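Local coordinates for glycogen synthase (Cyanobacterium sp. CLg1, PDB 6GNF), which is a bacterial glycogen (starch) synthase of the GT-B glycosyltransferase fold, with two Rossmann-like domains, modelled here with ADP and a glycan, at residues A221-D226 and F262-Q267; W257-F262 and D290-D295; E49-I54 and K531-F536. All coordinates share one frame; numbering follows the deposited sequence.

How the interactions relate
Interactions 1 and 2 are neighbours, their centres 9 Å apart. Both use helix 257-264 and share Phe262: residues 262-267 meet 221-226, while residues 257-262 meet 290-295. Lys259 of interaction 2 ties the two together, its NZ lying 2.8 Å from Asp226 O of interaction 1. Interaction 3 sits about 26 Å from interaction 1 and 25 Å from interaction 2, centre to centre, yet Gln267 of interaction 1 touches Ile535 of interaction 3. The side chain of Phe262 lies about 12 Å from the AC1 unit of the bound glycan, and that of Leu51 about 14 Å from it.

Interaction 1 of 3, residues A221-D226 and F262-Q267; sequences AKYLSD and FLNCDQ
Asp226 and Asn264 carry the polar part of this contact. Asn264 ND2 donates to Asp226 OD2 at 3.0 Å, with an N-H...O angle of 153°. Asp226 CB points toward the facing segment and its CG sits beside the backbone N (chi1 -71°), which brings the carboxylate to the amide. The donor comes down on the carboxylate from above its plane, and the planes of carboxylate and amide stand 72° apart, so the two groups meet steeply turned. ND2 also bonds the backbone O of Ala260, one turn back in its own helix.

The rest is van der Waals contact of carbon on oxygen. Leu263 CD1 rests 3.6 Å from Asp226 OD1, a methyl set beside the other carboxylate oxygen, and the same leucine continues onto Val292 and Val296 of helix 290-296. Tyr223 approaches with a ring edge: its CE1 lies 4.1 Å from Asn264 OD1, near the ring plane. The hydroxyl is directed elsewhere, bonding Glu183.

With Lys182 NZ bonded to OD1, the Asn264 amide uses both ends, which fixes its flip. The ammonium on the oxygen side would probably polarise the amide and strengthen its N-H bond to Asp226, a bond that ties helix 224-227 to helix 257-264.

Interaction 2 of 3, residues W257-F262 and D290-D295; sequences WLKAGF and DAVARD
Val292 points its two methyls at two residues of the facing helix: CG1 goes to Phe262 and CG2 to Lys259. This is helix-to-helix packing within the N-terminal Rossmann-like domain of a GT-B enzyme, between helices 257-264 and 290-296; helix 257-264 also lies against strand 195-200, where Leu258 and Phe262 touch Met198 and Leu200.

The valine is turned with CG1 anti to its backbone N (chi1 174°), which spreads the methyls across the two partners. CG1 comes 3.7 Å from Phe262 CB and 4.0 Å from Phe262 CD2, obliquely to the ring, so the contact falls on the root of the phenylalanine as much as on the aromatic system. CG2 lies against the aliphatic stem of Lys259, which crosses the valine at about a right angle; Lys259 CG is 4.1 Å from Val292 CG2. The lysine chain runs extended until it bends at its last torsion, taking NZ on to the backbone oxygens of Asp226 and Ser228. Here the stem supplies apolar surface while its charged end is bonded elsewhere. The Phe262 ring is packed from within its own helix too, with Leu258 CG 4.0 Å above one face, offset toward the rim.

Interaction 3 of 3, residues E49-I54 and K531-F536; sequences EELAKI and KYVDIF
Leu51 and Val533 meet methyl to methyl: Leu51 CD2 lies 3.6 Å from Val533 CG2, the closest approach between the two segments. The side chains slide past one another in opposite directions. Each CB points toward the facing helix, and Leu51 has its CG anti to the carbonyl carbon (chi1 -68°), which carries CG toward that helix; chi2 (165°) then sends CD2 to the valine and CD1 to Phe536, 4.4 Å from Phe536 CE2, arriving at the edge of the ring near its plane. The leucine is thus forked over two residues one helical turn apart, and it also touches Ile24 and Phe26 of strand 23-27.

In the GT-B fold the C-terminal helix crosses back to pack against the N-terminal domain, and helix 526-540 does so here, lying on helix 39-54 and on strands 23-27 and 267-270 of the N-terminal sheet. The axes of the two short segments cross at -73° and come no nearer than 11.5 Å, so the gap is bridged by side chains.

Val533 CG2 is used twice, since Ile54 CD1 approaches it at 4.3 Å; the valine also touches His56. Phe536 reaches Ile24 on the sheet, and one face of its ring has Tyr532 O 3.2 Å above the plane, offset toward the rim.

Interaction 1 of 3, residues A221-D226 and F262-Q267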
# COMPACT_ATOMS: atom_id res chain seq x y z
N ALA A 221 28.19 10.01 12.79
CA ALA A 221 27.39 10.34 13.94
C ALA A 221 26.57 11.62 13.75
O ALA A 221 25.67 11.87 14.55
CB ALA A 221 28.27 10.47 15.18
N LYS A 222 26.87 12.42 12.73
CA LYS A 222 26.08 13.63 12.50
C LYS A 222 24.63 13.32 12.17
O LYS A 222 23.78 14.18 12.30
CB LYS A 222 26.70 14.52 11.42
CG LYS A 222 26.69 13.93 10.03
CD LYS A 222 27.54 14.75 9.08
CE LYS A 222 26.80 15.97 8.57
NZ LYS A 222 27.66 16.72 7.61
N TYR A 223 24.32 12.10 11.73
CA TYR A 223 22.93 11.71 11.48
C TYR A 223 22.25 11.00 12.66
O TYR A 223 21.09 10.59 12.56
CB TYR A 223 22.85 10.85 10.23
CG TYR A 223 23.38 11.55 9.01
CD1 TYR A 223 22.61 12.49 8.32
CD2 TYR A 223 24.66 11.31 8.55
CE1 TYR A 223 23.10 13.15 7.21
CE2 TYR A 223 25.16 11.96 7.45
CZ TYR A 223 24.38 12.88 6.78
OH TYR A 223 24.93 13.50 5.68
N LEU A 224 22.96 10.87 13.77
CA LEU A 224 22.49 10.10 14.90
C LEU A 224 21.27 10.74 15.55
O LEU A 224 20.31 10.05 15.91
CB LEU A 224 23.59 9.98 15.95
CG LEU A 224 23.98 8.58 16.40
CD1 LEU A 224 25.01 8.70 17.51
CD2 LEU A 224 22.76 7.79 16.86
N SER A 225 21.31 12.05 15.70
CA SER A 225 20.19 12.79 16.26
C SER A 225 18.91 12.67 15.42
O SER A 225 17.83 12.51 15.98
CB SER A 225 20.57 14.25 16.44
OG SER A 225 19.45 15.01 16.82
N ASP A 226 19.04 12.74 14.10
CA ASP A 226 17.90 12.59 13.20
C ASP A 226 17.28 11.19 13.31
O ASP A 226 16.07 11.04 13.27
CB ASP A 226 18.31 12.84 11.75
CG ASP A 226 18.62 14.29 11.44
OD1 ASP A 226 18.17 15.19 12.18
OD2 ASP A 226 19.31 14.52 10.43
N PHE A 262 12.11 11.89 7.00
CA PHE A 262 11.35 13.14 7.04
C PHE A 262 12.25 14.34 7.26
O PHE A 262 12.05 15.39 6.64
CB PHE A 262 10.29 13.13 8.16
CG PHE A 262 9.03 12.39 7.81
CD1 PHE A 262 8.58 12.29 6.49
CD2 PHE A 262 8.27 11.82 8.81
CE1 PHE A 262 7.41 11.61 6.19
CE2 PHE A 262 7.09 11.15 8.52
CZ PHE A 262 6.66 11.04 7.21
N LEU A 263 13.22 14.20 8.15
CA LEU A 263 14.08 15.31 8.52
C LEU A 263 15.12 15.65 7.46
O LEU A 263 15.72 16.72 7.52
CB LEU A 263 14.78 15.03 9.86
CG LEU A 263 13.86 15.00 11.09
CD1 LEU A 263 14.62 14.51 12.32
CD2 LEU A 263 13.24 16.36 11.35
N ASN A 264 15.36 14.76 6.51
CA ASN A 264 16.41 14.97 5.52
C ASN A 264 15.92 15.14 4.09
O ASN A 264 16.71 15.55 3.24
CB ASN A 264 17.44 13.85 5.61
CG ASN A 264 18.40 14.04 6.77
OD1 ASN A 264 19.41 14.72 6.64
ND2 ASN A 264 18.09 13.45 7.91
N CYS A 265 14.65 14.88 3.82
CA CYS A 265 14.14 15.01 2.46
C CYS A 265 13.90 16.47 2.14
O CYS A 265 13.88 17.31 3.03
CB CYS A 265 12.85 14.20 2.27
SG CYS A 265 11.43 14.85 3.18
N ASP A 266 13.70 16.76 0.86
CA ASP A 266 13.33 18.11 0.43
C ASP A 266 11.84 18.34 0.57
O ASP A 266 11.41 19.47 0.77
CB ASP A 266 13.78 18.34 -1.01
CG ASP A 266 15.28 18.33 -1.14
OD1 ASP A 266 15.91 19.11 -0.39
OD2 ASP A 266 15.82 17.54 -1.93
N GLN A 267 11.04 17.28 0.46
CA GLN A 267 9.61 17.41 0.68
C GLN A 267 8.97 16.08 1.03
O GLN A 267 9.34 15.04 0.47
CB GLN A 267 8.91 18.00 -0.54
CG GLN A 267 7.45 18.34 -0.27
CD GLN A 267 6.90 19.41 -1.18
OE1 GLN A 267 7.62 19.98 -2.01
NE2 GLN A 267 5.63 19.71 -1.01

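Interaction 2 of 3, residues W257-F262 and D290-D295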
# COMPACT_ATOMS: atom_id res chain seq x y z
N TRP A 257 14.01 5.10 11.12
CA TRP A 257 14.45 5.48 9.79
C TRP A 257 13.54 6.53 9.16
O TRP A 257 14.01 7.48 8.54
CB TRP A 257 14.48 4.27 8.86
CG TRP A 257 15.59 3.29 9.06
CD1 TRP A 257 16.41 3.18 10.14
CD2 TRP A 257 15.97 2.26 8.15
NE1 TRP A 257 17.30 2.14 9.95
CE2 TRP A 257 17.04 1.56 8.74
CE3 TRP A 257 15.50 1.85 6.90
CZ2 TRP A 257 17.65 0.48 8.10
CZ3 TRP A 257 16.11 0.78 6.28
CH2 TRP A 257 17.18 0.11 6.88
N LEU A 258 12.24 6.35 9.31
CA LEU A 258 11.27 7.23 8.67
C LEU A 258 11.39 8.64 9.20
O LEU A 258 11.22 9.60 8.46
CB LEU A 258 9.85 6.73 8.88
CG LEU A 258 8.76 7.50 8.12
CD1 LEU A 258 9.01 7.44 6.63
CD2 LEU A 258 7.40 6.91 8.45
N LYS A 259 11.62 8.75 10.51
CA LYS A 259 11.88 10.05 11.14
C LYS A 259 13.07 10.73 10.46
O LYS A 259 12.96 11.88 10.06
CB LYS A 259 12.17 9.87 12.62
CG LYS A 259 12.59 11.14 13.35
CD LYS A 259 12.54 10.95 14.85
CE LYS A 259 13.17 12.10 15.61
NZ LYS A 259 14.65 12.16 15.44
N ALA A 260 14.18 10.02 10.34
CA ALA A 260 15.37 10.55 9.69
C ALA A 260 15.08 10.95 8.24
O ALA A 260 15.59 11.96 7.76
CB ALA A 260 16.52 9.55 9.74
N GLY A 261 14.28 10.14 7.55
CA GLY A 261 13.87 10.44 6.19
C GLY A 261 13.07 11.72 6.09
O GLY A 261 13.28 12.54 5.18
N PHE A 262 12.11 11.89 7.00
CA PHE A 262 11.35 13.14 7.04
C PHE A 262 12.25 14.34 7.26
O PHE A 262 12.05 15.39 6.64
CB PHE A 262 10.29 13.13 8.16
CG PHE A 262 9.03 12.39 7.81
CD1 PHE A 262 8.58 12.29 6.49
CD2 PHE A 262 8.27 11.82 8.81
CE1 PHE A 262 7.41 11.61 6.19
CE2 PHE A 262 7.09 11.15 8.52
CZ PHE A 262 6.66 11.04 7.21
N ASP A 290 3.92 12.68 14.63
CA ASP A 290 3.09 13.85 14.31
C ASP A 290 3.85 15.17 14.38
O ASP A 290 3.65 16.04 13.53
CB ASP A 290 1.84 13.91 15.21
CG ASP A 290 2.17 13.95 16.69
OD1 ASP A 290 3.02 13.16 17.14
OD2 ASP A 290 1.56 14.77 17.40
N ALA A 291 4.71 15.32 15.38
CA ALA A 291 5.47 16.56 15.54
C ALA A 291 6.53 16.69 14.45
O ALA A 291 6.74 17.77 13.90
CB ALA A 291 6.09 16.65 16.93
N VAL A 292 7.19 15.59 14.12
CA VAL A 292 8.15 15.60 13.02
C VAL A 292 7.45 15.97 11.70
O VAL A 292 7.93 16.82 10.97
CB VAL A 292 8.88 14.26 12.88
CG1 VAL A 292 9.76 14.24 11.64
CG2 VAL A 292 9.73 13.98 14.12
N ALA A 293 6.31 15.34 11.43
CA ALA A 293 5.54 15.62 10.21
C ALA A 293 5.09 17.08 10.14
O ALA A 293 5.23 17.71 9.09
CB ALA A 293 4.34 14.69 10.13
N ARG A 294 4.60 17.62 11.26
CA ARG A 294 4.28 19.04 11.37
C ARG A 294 5.48 19.93 11.11
O ARG A 294 5.37 20.94 10.42
CB ARG A 294 3.78 19.39 12.77
CG ARG A 294 2.32 19.11 12.99
CD ARG A 294 1.82 19.84 14.22
NE ARG A 294 2.53 19.48 15.45
CZ ARG A 294 2.27 18.41 16.21
NH1 ARG A 294 1.31 17.54 15.89
NH2 ARG A 294 2.98 18.19 17.31
N ASP A 295 6.59 19.62 11.75
CA ASP A 295 7.82 20.38 11.61
C ASP A 295 8.24 20.46 10.14
O ASP A 295 8.55 21.53 9.64
CB ASP A 295 8.92 19.73 12.45
CG ASP A 295 10.23 20.47 12.39
OD1 ASP A 295 10.23 21.72 12.37
OD2 ASP A 295 11.28 19.79 12.38

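Interaction 3 of 3, residues E49-I54 and K531-F536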
# COMPACT_ATOMS: atom_id res chain seq x y z
N GLU A 49 3.83 5.20 -14.72
CA GLU A 49 3.33 5.04 -16.08
C GLU A 49 2.60 6.29 -16.55
O GLU A 49 2.76 6.70 -17.70
CB GLU A 49 2.43 3.80 -16.21
CG GLU A 49 3.23 2.50 -16.25
CD GLU A 49 2.40 1.23 -16.34
OE1 GLU A 49 2.99 0.14 -16.17
OE2 GLU A 49 1.16 1.30 -16.51
N GLU A 50 1.85 6.93 -15.66
CA GLU A 50 1.12 8.15 -16.02
C GLU A 50 2.10 9.30 -16.23
O GLU A 50 1.96 10.08 -17.16
CB GLU A 50 0.10 8.51 -14.93
CG GLU A 50 -0.70 9.78 -15.20
CD GLU A 50 -1.60 9.69 -16.43
OE1 GLU A 50 -1.92 8.56 -16.86
OE2 GLU A 50 -1.98 10.76 -16.99
N LEU A 51 3.12 9.38 -15.39
CA LEU A 51 4.14 10.42 -15.53
C LEU A 51 4.92 10.29 -16.83
O LEU A 51 5.31 11.29 -17.42
CB LEU A 51 5.08 10.39 -14.32
CG LEU A 51 4.42 10.83 -13.01
CD1 LEU A 51 5.26 10.46 -11.80
CD2 LEU A 51 4.17 12.33 -13.00
N ALA A 52 5.19 9.05 -17.25
CA ALA A 52 5.85 8.80 -18.54
C ALA A 52 4.95 9.20 -19.69
O ALA A 52 5.42 9.75 -20.68
CB ALA A 52 6.24 7.34 -18.66
N LYS A 53 3.66 8.91 -19.55
CA LYS A 53 2.65 9.25 -20.55
C LYS A 53 2.61 10.76 -20.80
O LYS A 53 2.63 11.20 -21.92
CB LYS A 53 1.28 8.74 -20.08
CG LYS A 53 0.33 8.33 -21.19
CD LYS A 53 -0.66 7.27 -20.71
CE LYS A 53 -1.81 7.87 -19.92
NZ LYS A 53 -2.89 8.42 -20.80
N ILE A 54 2.67 11.55 -19.73
CA ILE A 54 2.73 13.01 -19.82
C ILE A 54 4.01 13.50 -20.51
O ILE A 54 4.02 14.60 -21.04
CB ILE A 54 2.68 13.67 -18.42
CG1 ILE A 54 1.36 13.40 -17.72
CG2 ILE A 54 2.89 15.18 -18.50
CD1 ILE A 54 1.44 13.62 -16.22
N LYS A 531 -0.75 16.78 -10.06
CA LYS A 531 -0.40 17.42 -8.80
C LYS A 531 1.02 17.09 -8.38
O LYS A 531 1.71 17.95 -7.86
CB LYS A 531 -1.34 16.98 -7.69
CG LYS A 531 -2.75 17.51 -7.80
CD LYS A 531 -3.53 17.04 -6.59
CE LYS A 531 -5.02 17.08 -6.81
NZ LYS A 531 -5.48 18.49 -6.93
N TYR A 532 1.44 15.83 -8.57
CA TYR A 532 2.83 15.45 -8.33
C TYR A 532 3.78 16.29 -9.20
O TYR A 532 4.78 16.84 -8.71
CB TYR A 532 3.06 13.96 -8.60
CG TYR A 532 2.65 13.04 -7.46
CD1 TYR A 532 3.53 12.75 -6.43
CD2 TYR A 532 1.39 12.45 -7.44
CE1 TYR A 532 3.15 11.91 -5.39
CE2 TYR A 532 1.01 11.61 -6.41
CZ TYR A 532 1.89 11.34 -5.39
OH TYR A 532 1.46 10.49 -4.38
N VAL A 533 3.44 16.45 -10.47
CA VAL A 533 4.27 17.23 -11.39
C VAL A 533 4.43 18.66 -10.89
O VAL A 533 5.52 19.20 -10.94
CB VAL A 533 3.68 17.24 -12.83
CG1 VAL A 533 4.39 18.26 -13.71
CG2 VAL A 533 3.81 15.86 -13.46
N ASP A 534 3.34 19.26 -10.41
CA ASP A 534 3.42 20.63 -9.85
C ASP A 534 4.37 20.73 -8.68
O ASP A 534 5.19 21.64 -8.62
CB ASP A 534 2.04 21.12 -9.41
CG ASP A 534 1.18 21.54 -10.59
OD1 ASP A 534 1.66 21.44 -11.74
OD2 ASP A 534 0.02 21.97 -10.37
N ILE A 535 4.25 19.79 -7.74
CA ILE A 535 5.16 19.74 -6.61
C ILE A 535 6.60 19.52 -7.06
O ILE A 535 7.49 20.24 -6.60
CB ILE A 535 4.70 18.67 -5.59
CG1 ILE A 535 3.54 19.25 -4.77
CG2 ILE A 535 5.83 18.27 -4.65
CD1 ILE A 535 2.65 18.21 -4.15
N PHE A 536 6.81 18.60 -8.00
CA PHE A 536 8.15 18.33 -8.52
C PHE A 536 8.75 19.56 -9.19
O PHE A 536 9.92 19.87 -8.99
CB PHE A 536 8.15 17.15 -9.51
CG PHE A 536 7.80 15.82 -8.91
CD1 PHE A 536 7.97 15.55 -7.56
CD2 PHE A 536 7.31 14.80 -9.72
CE1 PHE A 536 7.65 14.30 -7.04
CE2 PHE A 536 6.98 13.56 -9.21
CZ PHE A 536 7.15 13.30 -7.86